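Local coordinates for serine-threonine phosphatase 2C (Toxoplasma gondii, PDB 2I44), which probably removes phosphate from serine and threonine residues of proteins as a metal-dependent phosphatase of the PP2C family, and binds calcium ions in this crystal, at residues K133-S138 with K236-Y241; V152-D157 with V177-D182; G194-Y199 with F208-D213; N204-I209 with Q226-R231. All coordinates share one frame; numbering follows the deposited sequence.

Contact 1. Residues K133-S138 with K236-Y241; sequences KDYASS and KDLKMY
D134 and K236 cross obliquely; the lysine chain bends at chi3 and again at chi4 (71°), which brings NZ to 2.9 Å from D134 OD1, above the plane of that carboxylate. The same ammonium holds D237 OD1 at 2.8 Å on its syn side, and one lysine thus bridges two acids whose carboxylate planes are only 22° apart. Beside the charged groups, the backbones are joined directly: D237 N donates to D134 O over 2.8 Å in a nearly straight bond. Y135 runs at about a right angle to D237 and presents a ring face to its CB, a CH-pi contact 4.1 Å from CB to the ring centroid. At the ring edge, L238 CG lies 3.9 Å from Y135 CE1. One water ties K133 O and A136 O to K236 N, and a second joins Y135 OH to D237 O. D134 OD1 and D237 OD2 come within 3.6 Å, a like-charge approach probably offset by K236 and by R217, which makes a salt bridge to D237 OD2. Shared charge thus fastens the approach to strand 137-146 to the turn after strand 233-234, with the Y135 ring packed against D237 CB and L238.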
# COMPACT_ATOMS: atom_id res chain seq x y z
N LYS A 133 -8.25 17.67 -10.66
CA LYS A 133 -7.36 17.38 -9.53
C LYS A 133 -5.97 17.17 -10.14
O LYS A 133 -5.60 16.05 -10.50
CB LYS A 133 -7.82 16.10 -8.82
CG LYS A 133 -9.24 16.16 -8.29
CD LYS A 133 -9.35 17.21 -7.19
CE LYS A 133 -10.77 17.34 -6.69
NZ LYS A 133 -10.82 18.28 -5.55
N ASP A 134 -5.20 18.25 -10.27
CA ASP A 134 -3.88 18.18 -10.90
C ASP A 134 -2.78 17.38 -10.22
O ASP A 134 -1.99 16.74 -10.90
CB ASP A 134 -3.35 19.58 -11.17
CG ASP A 134 -4.20 20.35 -12.16
OD1 ASP A 134 -4.98 19.72 -12.91
OD2 ASP A 134 -4.08 21.59 -12.20
N TYR A 135 -2.73 17.42 -8.89
CA TYR A 135 -1.66 16.71 -8.20
C TYR A 135 -2.09 15.71 -7.14
O TYR A 135 -1.24 15.05 -6.54
CB TYR A 135 -0.69 17.74 -7.60
CG TYR A 135 0.03 18.56 -8.65
CD1 TYR A 135 1.15 18.06 -9.31
CD2 TYR A 135 -0.43 19.83 -9.00
CE1 TYR A 135 1.80 18.79 -10.30
CE2 TYR A 135 0.21 20.58 -10.00
CZ TYR A 135 1.32 20.06 -10.64
OH TYR A 135 1.96 20.78 -11.62
N ALA A 136 -3.39 15.60 -6.89
CA ALA A 136 -3.87 14.64 -5.90
C ALA A 136 -3.24 13.29 -6.21
O ALA A 136 -3.41 12.75 -7.31
CB ALA A 136 -5.39 14.55 -5.93
N SER A 137 -2.51 12.75 -5.24
CA SER A 137 -1.82 11.47 -5.39
C SER A 137 -1.98 10.59 -4.15
O SER A 137 -2.52 11.02 -3.13
CB SER A 137 -0.33 11.69 -5.62
OG SER A 137 -0.08 12.55 -6.72
N SER A 138 -1.49 9.36 -4.24
CA SER A 138 -1.54 8.43 -3.13
C SER A 138 -0.56 7.28 -3.30
O SER A 138 -0.31 6.81 -4.42
CB SER A 138 -2.97 7.86 -2.98
OG SER A 138 -3.05 6.93 -1.90
N LYS A 236 -1.85 13.37 -11.59
CA LYS A 236 -2.13 13.65 -13.01
C LYS A 236 -1.05 14.46 -13.71
O LYS A 236 -0.49 14.03 -14.72
CB LYS A 236 -3.48 14.36 -13.16
CG LYS A 236 -3.84 14.69 -14.62
CD LYS A 236 -5.28 15.21 -14.75
CE LYS A 236 -5.48 16.59 -14.14
NZ LYS A 236 -4.83 17.66 -14.93
N ASP A 237 -0.73 15.63 -13.17
CA ASP A 237 0.27 16.49 -13.80
C ASP A 237 1.74 16.14 -13.55
O ASP A 237 2.62 16.98 -13.71
CB ASP A 237 -0.01 17.95 -13.43
CG ASP A 237 -1.30 18.47 -14.07
OD1 ASP A 237 -2.04 17.64 -14.65
OD2 ASP A 237 -1.56 19.69 -14.01
N LEU A 238 1.99 14.89 -13.17
CA LEU A 238 3.35 14.40 -12.96
C LEU A 238 3.52 13.07 -13.68
O LEU A 238 4.65 12.61 -13.93
CB LEU A 238 3.65 14.22 -11.46
CG LEU A 238 3.80 15.46 -10.59
CD1 LEU A 238 4.02 15.05 -9.15
CD2 LEU A 238 4.95 16.33 -11.10
N LYS A 239 2.40 12.45 -14.04
CA LYS A 239 2.42 11.16 -14.72
C LYS A 239 3.14 11.20 -16.08
O LYS A 239 3.52 10.16 -16.62
CB LYS A 239 0.98 10.63 -14.89
CG LYS A 239 0.71 9.27 -14.20
CD LYS A 239 1.25 9.23 -12.78
CE LYS A 239 1.01 7.88 -12.07
NZ LYS A 239 -0.34 7.77 -11.42
N MSE A 240 3.33 12.40 -16.63
CA MSE A 240 4.02 12.52 -17.91
C MSE A 240 5.47 12.93 -17.67
O MSE A 240 6.25 13.05 -18.61
CB MSE A 240 3.32 13.53 -18.83
CG MSE A 240 3.42 15.01 -18.40
SE MSE A 240 2.21 15.56 -16.96
CE MSE A 240 0.65 15.98 -18.04
N TYR A 241 5.83 13.14 -16.41
CA TYR A 241 7.19 13.55 -16.07
C TYR A 241 7.97 12.53 -15.23
O TYR A 241 8.86 12.91 -14.48
CB TYR A 241 7.15 14.88 -15.33
CG TYR A 241 6.67 16.05 -16.16
CD1 TYR A 241 7.37 16.46 -17.30
CD2 TYR A 241 5.53 16.76 -15.80
CE1 TYR A 241 6.95 17.56 -18.05
CE2 TYR A 241 5.10 17.86 -16.53
CZ TYR A 241 5.81 18.25 -17.66
OH TYR A 241 5.38 19.35 -18.36
O HOH W 1 -4.08 14.05 -9.92
O HOH W 2 3.85 19.32 -12.98

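Contact 2. Residues V152-D157 with V177-D182; sequences VGHLGD and VDHKPD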
# COMPACT_ATOMS: atom_id res chain seq x y z
N VAL A 152 2.08 -9.42 -3.02
CA VAL A 152 2.32 -8.08 -2.54
C VAL A 152 2.61 -7.11 -3.68
O VAL A 152 3.41 -7.40 -4.57
CB VAL A 152 3.52 -8.03 -1.55
CG1 VAL A 152 3.81 -6.60 -1.14
CG2 VAL A 152 3.22 -8.87 -0.32
N GLY A 153 1.95 -5.96 -3.65
CA GLY A 153 2.17 -4.95 -4.66
C GLY A 153 2.25 -3.60 -3.96
O GLY A 153 1.69 -3.44 -2.87
N HIS A 154 2.96 -2.65 -4.55
CA HIS A 154 3.04 -1.32 -3.96
C HIS A 154 3.54 -0.24 -4.89
O HIS A 154 4.19 -0.49 -5.91
CB HIS A 154 3.89 -1.32 -2.68
CG HIS A 154 5.34 -1.03 -2.90
ND1 HIS A 154 6.22 -1.94 -3.44
CD2 HIS A 154 6.08 0.08 -2.62
CE1 HIS A 154 7.43 -1.42 -3.48
NE2 HIS A 154 7.37 -0.20 -2.99
N LEU A 155 3.22 0.99 -4.52
CA LEU A 155 3.62 2.19 -5.23
C LEU A 155 3.88 3.22 -4.14
O LEU A 155 3.00 3.48 -3.32
CB LEU A 155 2.50 2.70 -6.13
CG LEU A 155 2.09 1.93 -7.39
CD1 LEU A 155 0.91 2.64 -8.04
CD2 LEU A 155 3.26 1.85 -8.37
N GLY A 156 5.07 3.80 -4.11
CA GLY A 156 5.32 4.83 -3.12
C GLY A 156 6.16 4.44 -1.92
O GLY A 156 7.02 3.58 -2.02
N ASP A 157 5.90 5.08 -0.79
CA ASP A 157 6.68 4.80 0.40
C ASP A 157 5.92 4.26 1.60
O ASP A 157 6.37 4.42 2.73
CB ASP A 157 7.49 6.03 0.81
CG ASP A 157 6.63 7.25 0.97
OD1 ASP A 157 5.40 7.10 1.10
OD2 ASP A 157 7.19 8.36 0.97
N VAL A 177 10.22 -2.05 -0.88
CA VAL A 177 11.26 -1.03 -0.82
C VAL A 177 10.66 0.25 -1.42
O VAL A 177 10.10 0.22 -2.51
CB VAL A 177 12.50 -1.45 -1.62
CG1 VAL A 177 13.50 -0.31 -1.68
CG2 VAL A 177 13.14 -2.70 -0.97
N ASP A 178 10.78 1.37 -0.70
CA ASP A 178 10.20 2.63 -1.16
C ASP A 178 10.65 3.06 -2.55
O ASP A 178 11.79 2.84 -2.94
CB ASP A 178 10.55 3.78 -0.20
CG ASP A 178 10.12 3.51 1.23
OD1 ASP A 178 9.36 2.55 1.47
OD2 ASP A 178 10.53 4.29 2.11
N HIS A 179 9.74 3.67 -3.30
CA HIS A 179 10.08 4.20 -4.61
C HIS A 179 10.48 5.64 -4.34
O HIS A 179 9.65 6.51 -4.11
CB HIS A 179 8.87 4.15 -5.55
CG HIS A 179 8.42 2.75 -5.88
ND1 HIS A 179 7.16 2.30 -5.60
CD2 HIS A 179 9.07 1.73 -6.49
CE1 HIS A 179 7.03 1.05 -6.02
NE2 HIS A 179 8.18 0.68 -6.57
N LYS A 180 11.78 5.88 -4.32
CA LYS A 180 12.32 7.21 -4.05
C LYS A 180 12.92 7.80 -5.34
O LYS A 180 13.57 7.10 -6.11
CB LYS A 180 13.39 7.11 -2.95
CG LYS A 180 12.84 6.64 -1.59
CD LYS A 180 11.76 7.60 -1.07
CE LYS A 180 11.29 7.23 0.36
NZ LYS A 180 10.29 8.20 0.91
N PRO A 181 12.69 9.09 -5.57
CA PRO A 181 13.19 9.78 -6.76
C PRO A 181 14.71 9.74 -6.95
O PRO A 181 15.20 9.87 -8.08
CB PRO A 181 12.65 11.20 -6.60
CG PRO A 181 12.51 11.35 -5.13
CD PRO A 181 11.95 10.03 -4.71
N ASP A 182 15.46 9.59 -5.87
CA ASP A 182 16.91 9.53 -6.01
C ASP A 182 17.47 8.14 -6.30
O ASP A 182 18.67 8.00 -6.54
CB ASP A 182 17.62 10.19 -4.81
CG ASP A 182 17.11 9.70 -3.48
OD1 ASP A 182 16.04 9.07 -3.43
OD2 ASP A 182 17.79 9.99 -2.46
O HOH W 3 8.77 5.06 3.90
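H179 CG stands anti to its own carbonyl carbon (chi1 -66°), while H154 takes an unusual chi1 of 91°; these torsions direct each CG toward the other segment. The two imidazoles reach tip to tip and overlap in an offset stack. Their planes are 8° apart and their centroids 4.3 Å, and H179 CE1 sits over the H154 face toward the rim, 3.3 Å from H154 NE2. Each ring is also gripped at its edge. G156 N donates to H179 ND1 over 3.0 Å, almost exactly in the imidazole plane, while the other nitrogen of that ring, NE2, is hydrogen-bonded to D248; the two bonds fix the rotation of the ring. H154 NE2 donates to V177 O at 2.8 Å in a bent bond, the donor lying above the carbonyl plane. H179 N returns a bond to G156 O, and the positive phi of G156 suits glycine. Farther along, K180 crosses D157 at about a right angle, NZ meeting the anti lone pair of D157 OD2 at 3.1 Å. D178 packs its carboxylate against D157 CB, takes a salt bridge from R159 and shares a water with D157 O. The D157 side chain lies about 6 Å from a bound calcium ion and about 4 Å from the side chain of the calcium ligand D266, placing this junction of strand end and loop beside the metal centre of the PP2C fold.

Contact 3. Residues G194-Y199 with F208-D213; sequences GGSVEY and FIRGGD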
# COMPACT_ATOMS: atom_id res chain seq x y z
N GLY A 194 11.48 14.36 -19.00
CA GLY A 194 11.43 15.80 -18.82
C GLY A 194 11.18 16.32 -17.43
O GLY A 194 10.96 17.52 -17.26
N GLY A 195 11.17 15.46 -16.42
CA GLY A 195 10.97 15.94 -15.07
C GLY A 195 12.35 16.12 -14.47
O GLY A 195 13.35 15.99 -15.17
N SER A 196 12.42 16.44 -13.19
CA SER A 196 13.71 16.57 -12.54
C SER A 196 13.57 16.08 -11.12
O SER A 196 12.47 15.94 -10.61
CB SER A 196 14.19 18.02 -12.54
OG SER A 196 13.38 18.81 -11.68
N VAL A 197 14.71 15.81 -10.49
CA VAL A 197 14.75 15.37 -9.11
C VAL A 197 15.47 16.48 -8.37
O VAL A 197 16.65 16.73 -8.60
CB VAL A 197 15.53 14.05 -8.97
CG1 VAL A 197 15.74 13.73 -7.50
CG2 VAL A 197 14.74 12.93 -9.65
N GLU A 198 14.73 17.15 -7.49
CA GLU A 198 15.26 18.28 -6.73
C GLU A 198 15.70 17.94 -5.31
O GLU A 198 14.96 17.31 -4.55
CB GLU A 198 14.20 19.39 -6.68
CG GLU A 198 13.77 19.92 -8.05
CD GLU A 198 14.94 20.47 -8.86
OE1 GLU A 198 15.84 21.09 -8.25
OE2 GLU A 198 14.96 20.29 -10.10
N TYR A 199 16.90 18.37 -4.97
CA TYR A 199 17.48 18.17 -3.65
C TYR A 199 17.50 19.57 -3.04
O TYR A 199 18.38 20.38 -3.33
CB TYR A 199 18.89 17.59 -3.79
CG TYR A 199 18.94 16.24 -4.47
CD1 TYR A 199 18.96 15.06 -3.72
CD2 TYR A 199 18.99 16.13 -5.86
CE1 TYR A 199 19.02 13.81 -4.33
CE2 TYR A 199 19.05 14.89 -6.49
CZ TYR A 199 19.07 13.74 -5.72
OH TYR A 199 19.17 12.51 -6.33
N PHE A 208 12.76 15.59 -4.20
CA PHE A 208 11.42 15.64 -4.76
C PHE A 208 11.42 15.36 -6.26
O PHE A 208 12.42 15.63 -6.93
CB PHE A 208 10.81 17.04 -4.59
CG PHE A 208 10.65 17.47 -3.15
CD1 PHE A 208 9.46 17.24 -2.47
CD2 PHE A 208 11.68 18.14 -2.49
CE1 PHE A 208 9.29 17.67 -1.15
CE2 PHE A 208 11.53 18.57 -1.18
CZ PHE A 208 10.33 18.33 -0.50
N ILE A 209 10.32 14.81 -6.77
CA ILE A 209 10.18 14.62 -8.20
C ILE A 209 9.44 15.88 -8.60
O ILE A 209 8.41 16.22 -8.02
CB ILE A 209 9.32 13.37 -8.59
CG1 ILE A 209 8.99 13.44 -10.09
CG2 ILE A 209 8.06 13.30 -7.74
CD1 ILE A 209 8.39 12.15 -10.69
N ARG A 210 9.98 16.61 -9.57
CA ARG A 210 9.37 17.85 -10.01
C ARG A 210 9.06 17.82 -11.50
O ARG A 210 9.91 17.41 -12.30
CB ARG A 210 10.31 19.01 -9.69
CG ARG A 210 9.84 20.35 -10.21
CD ARG A 210 10.83 21.45 -9.86
NE ARG A 210 10.90 21.71 -8.42
CZ ARG A 210 11.66 22.65 -7.87
NH1 ARG A 210 12.41 23.43 -8.63
NH2 ARG A 210 11.66 22.81 -6.55
N GLY A 211 7.86 18.24 -11.86
CA GLY A 211 7.46 18.25 -13.27
C GLY A 211 8.26 19.24 -14.11
O GLY A 211 8.87 20.17 -13.59
N GLY A 212 8.25 19.03 -15.42
CA GLY A 212 8.98 19.91 -16.32
C GLY A 212 8.36 21.29 -16.45
O GLY A 212 9.02 22.24 -16.88
N ASP A 213 7.09 21.41 -16.07
CA ASP A 213 6.38 22.68 -16.16
C ASP A 213 6.32 23.40 -14.81
O ASP A 213 5.70 24.46 -14.70
CB ASP A 213 4.96 22.42 -16.67
CG ASP A 213 4.17 21.51 -15.76
OD1 ASP A 213 4.79 20.86 -14.89
OD2 ASP A 213 2.93 21.43 -15.92
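S196 and R210 form one hydrogen-bonded antiparallel pair and E198 and F208 the next, with V197 and I209 as the non-hydrogen-bonded pair between them. The tight part is this backbone ladder: S196 N reaches R210 O, and F208 N reaches E198 O, each at 2.8 Å, and V197 CA adds a CA-H...O contact to F208 O at 3.2 Å. V197 and I209 share the buried face, where both side chains meet I190 of helix 184-192. Toward the hairpin's open end, G195 CA lies 3.3 Å from R210 O and G194 O lies 3.2 Å from G212 CA. G194, with positive phi, also ends helix 184-192 as the C-prime residue of a Schellman motif.

The face carrying S196, E198, F208 and R210 is looser and partly exposed. There R210 bends at chi3 (-66°), which turns NE toward E198; the guanidinium lies against the E198 chain, with E198 CG 3.4 Å above its centre. The carboxylate is stacked nearly flat against it, the planes 19° apart, but E198 OE1 stays 4.2 Å from R210 NH1. S196 OG instead donates to E198 OE2 at 2.7 Å on its anti lone pair. E198 and R210 are therefore stacked and probably attracted by charge, with no N-H directed at the oxygen, while the serine bond probably helps to fix the carboxylate and F214 offers the arginine a cation-pi partner.

Contact 4. Residues N204-I209 with Q226-R231; sequences NNKPFI and QLQYSR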
# COMPACT_ATOMS: atom_id res chain seq x y z
N ASN A 204 18.65 17.45 1.66
CA ASN A 204 19.36 16.64 0.68
C ASN A 204 18.96 15.16 0.67
O ASN A 204 19.06 14.49 -0.36
CB ASN A 204 20.86 16.75 0.94
CG ASN A 204 21.43 18.09 0.54
OD1 ASN A 204 20.73 19.12 0.59
ND2 ASN A 204 22.70 18.11 0.17
N ASN A 205 18.50 14.67 1.82
CA ASN A 205 18.11 13.28 1.97
C ASN A 205 16.68 12.94 1.53
O ASN A 205 16.34 11.77 1.40
CB ASN A 205 18.32 12.85 3.42
CG ASN A 205 19.79 12.75 3.77
OD1 ASN A 205 20.21 13.16 4.86
ND2 ASN A 205 20.59 12.18 2.86
N LYS A 206 15.85 13.95 1.30
CA LYS A 206 14.48 13.70 0.86
C LYS A 206 14.15 14.48 -0.41
O LYS A 206 13.32 15.39 -0.39
CB LYS A 206 13.47 14.06 1.96
CG LYS A 206 13.56 13.20 3.21
CD LYS A 206 12.34 13.42 4.10
CE LYS A 206 12.53 12.81 5.48
NZ LYS A 206 13.67 13.46 6.19
N PRO A 207 14.81 14.14 -1.52
CA PRO A 207 14.58 14.82 -2.80
C PRO A 207 13.13 14.69 -3.30
O PRO A 207 12.38 13.80 -2.88
CB PRO A 207 15.59 14.16 -3.73
CG PRO A 207 15.73 12.78 -3.15
CD PRO A 207 15.80 13.06 -1.68
N PHE A 208 12.76 15.59 -4.20
CA PHE A 208 11.42 15.64 -4.76
C PHE A 208 11.42 15.36 -6.26
O PHE A 208 12.42 15.63 -6.93
CB PHE A 208 10.81 17.04 -4.59
CG PHE A 208 10.65 17.47 -3.15
CD1 PHE A 208 9.46 17.24 -2.47
CD2 PHE A 208 11.68 18.14 -2.49
CE1 PHE A 208 9.29 17.67 -1.15
CE2 PHE A 208 11.53 18.57 -1.18
CZ PHE A 208 10.33 18.33 -0.50
N ILE A 209 10.32 14.81 -6.77
CA ILE A 209 10.18 14.62 -8.20
C ILE A 209 9.44 15.88 -8.60
O ILE A 209 8.41 16.22 -8.02
CB ILE A 209 9.32 13.37 -8.59
CG1 ILE A 209 8.99 13.44 -10.09
CG2 ILE A 209 8.06 13.30 -7.74
CD1 ILE A 209 8.39 12.15 -10.69
N GLN A 226 5.01 18.89 -5.84
CA GLN A 226 6.10 17.92 -5.88
C GLN A 226 5.80 16.75 -4.95
O GLN A 226 4.98 16.87 -4.04
CB GLN A 226 7.39 18.58 -5.41
CG GLN A 226 7.87 19.73 -6.26
CD GLN A 226 8.84 20.63 -5.52
OE1 GLN A 226 8.47 21.31 -4.56
NE2 GLN A 226 10.10 20.63 -5.96
N LEU A 227 6.48 15.63 -5.16
CA LEU A 227 6.29 14.46 -4.33
C LEU A 227 7.64 13.91 -3.93
O LEU A 227 8.64 14.10 -4.64
CB LEU A 227 5.50 13.38 -5.08
CG LEU A 227 4.10 13.78 -5.56
CD1 LEU A 227 3.47 12.61 -6.30
CD2 LEU A 227 3.25 14.18 -4.36
N GLN A 228 7.70 13.22 -2.80
CA GLN A 228 8.95 12.64 -2.35
C GLN A 228 9.05 11.15 -2.63
O GLN A 228 9.92 10.46 -2.11
CB GLN A 228 9.18 12.97 -0.87
CG GLN A 228 9.54 14.43 -0.69
CD GLN A 228 9.65 14.85 0.76
OE1 GLN A 228 8.72 14.68 1.55
NE2 GLN A 228 10.81 15.40 1.12
N TYR A 229 8.14 10.65 -3.46
CA TYR A 229 8.17 9.26 -3.89
C TYR A 229 7.94 9.30 -5.41
O TYR A 229 7.22 10.17 -5.92
CB TYR A 229 7.14 8.39 -3.15
CG TYR A 229 5.76 8.94 -2.99
CD1 TYR A 229 4.76 8.67 -3.92
CD2 TYR A 229 5.42 9.71 -1.87
CE1 TYR A 229 3.46 9.15 -3.74
CE2 TYR A 229 4.13 10.18 -1.69
CZ TYR A 229 3.15 9.90 -2.63
OH TYR A 229 1.87 10.35 -2.45
N SER A 230 8.55 8.36 -6.12
CA SER A 230 8.49 8.32 -7.58
C SER A 230 7.44 7.46 -8.29
O SER A 230 7.42 7.40 -9.52
CB SER A 230 9.88 7.96 -8.10
OG SER A 230 10.44 6.95 -7.29
N ARG A 231 6.61 6.77 -7.52
CA ARG A 231 5.55 5.94 -8.09
C ARG A 231 4.31 6.15 -7.23
O ARG A 231 4.42 6.26 -6.01
CB ARG A 231 5.96 4.46 -8.12
CG ARG A 231 7.25 4.21 -8.89
CD ARG A 231 7.40 2.75 -9.28
NE ARG A 231 8.75 2.45 -9.74
CZ ARG A 231 9.14 1.25 -10.18
NH1 ARG A 231 8.27 0.25 -10.22
NH2 ARG A 231 10.40 1.06 -10.55
O HOH W 4 12.39 11.63 -1.33
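I209 and L227 make a single antiparallel bridge, by which the loop 226-231 is laid against strand 208-210 at I209, on the opposite edge from strand 196-198. I209 N donates to L227 O at 2.8 Å, nearly straight, whereas the return bond from L227 N to I209 O is long and weak at 3.5 Å. F208 CA adds a CA-H...O contact to the same L227 carbonyl. Beside the bridge, the side chains of I209 and L227 lie alongside each other and point the same way, I209 CG2 3.7 Å from L227 CB. F208 and Q228 also run side by side in one direction. Q228 CG, anti to its carbonyl carbon (chi1 -72°), lies 3.3 Å from F208 CE1, and the amide plane is within 6° of the phenyl plane. Q228 NE2 donates to K206 O at 2.9 Å; K206 O lies close to the Q228 amide plane and stands over one face of the F208 ring, offset toward the rim. The CB of Q226 approaches F208 CD1 at 3.8 Å. A water bonded to P207 O and Q228 O bridges the two backbones. The loop also borders the metal site, the Y229 side chain lying about 6 Å from a bound calcium ion. Around the bridge, I209 rests on I190 of helix 184-192, while L227 turns to S137 of strand 137-146 and T62 of strand 53-62, linking the small hairpin to the larger sheet.

From the N terminus, residues 133-138 open the longest loop, which contact 1 closes at 236-241; the other three contacts lie within it. Contact 2 comes first, bringing 177-182 back to the end of strand 149-155, a sheet neighbour of strand 137-146, which residues 133-138 enter. Contact 3 follows in series, pairing 194-199 with 208-213 after helix 184-192. Contact 4 starts before that hairpin is complete, shares F208 and I209 with it, and returns at 226-231. There H179 O of contact 2 probably accepts a hydrogen bond from S230 N, and L227 packs on S137 and L238 of contact 1. Y241 packs on G211 and G212, tying hairpin and loops to the sheet that holds strands 137-146 and 149-155.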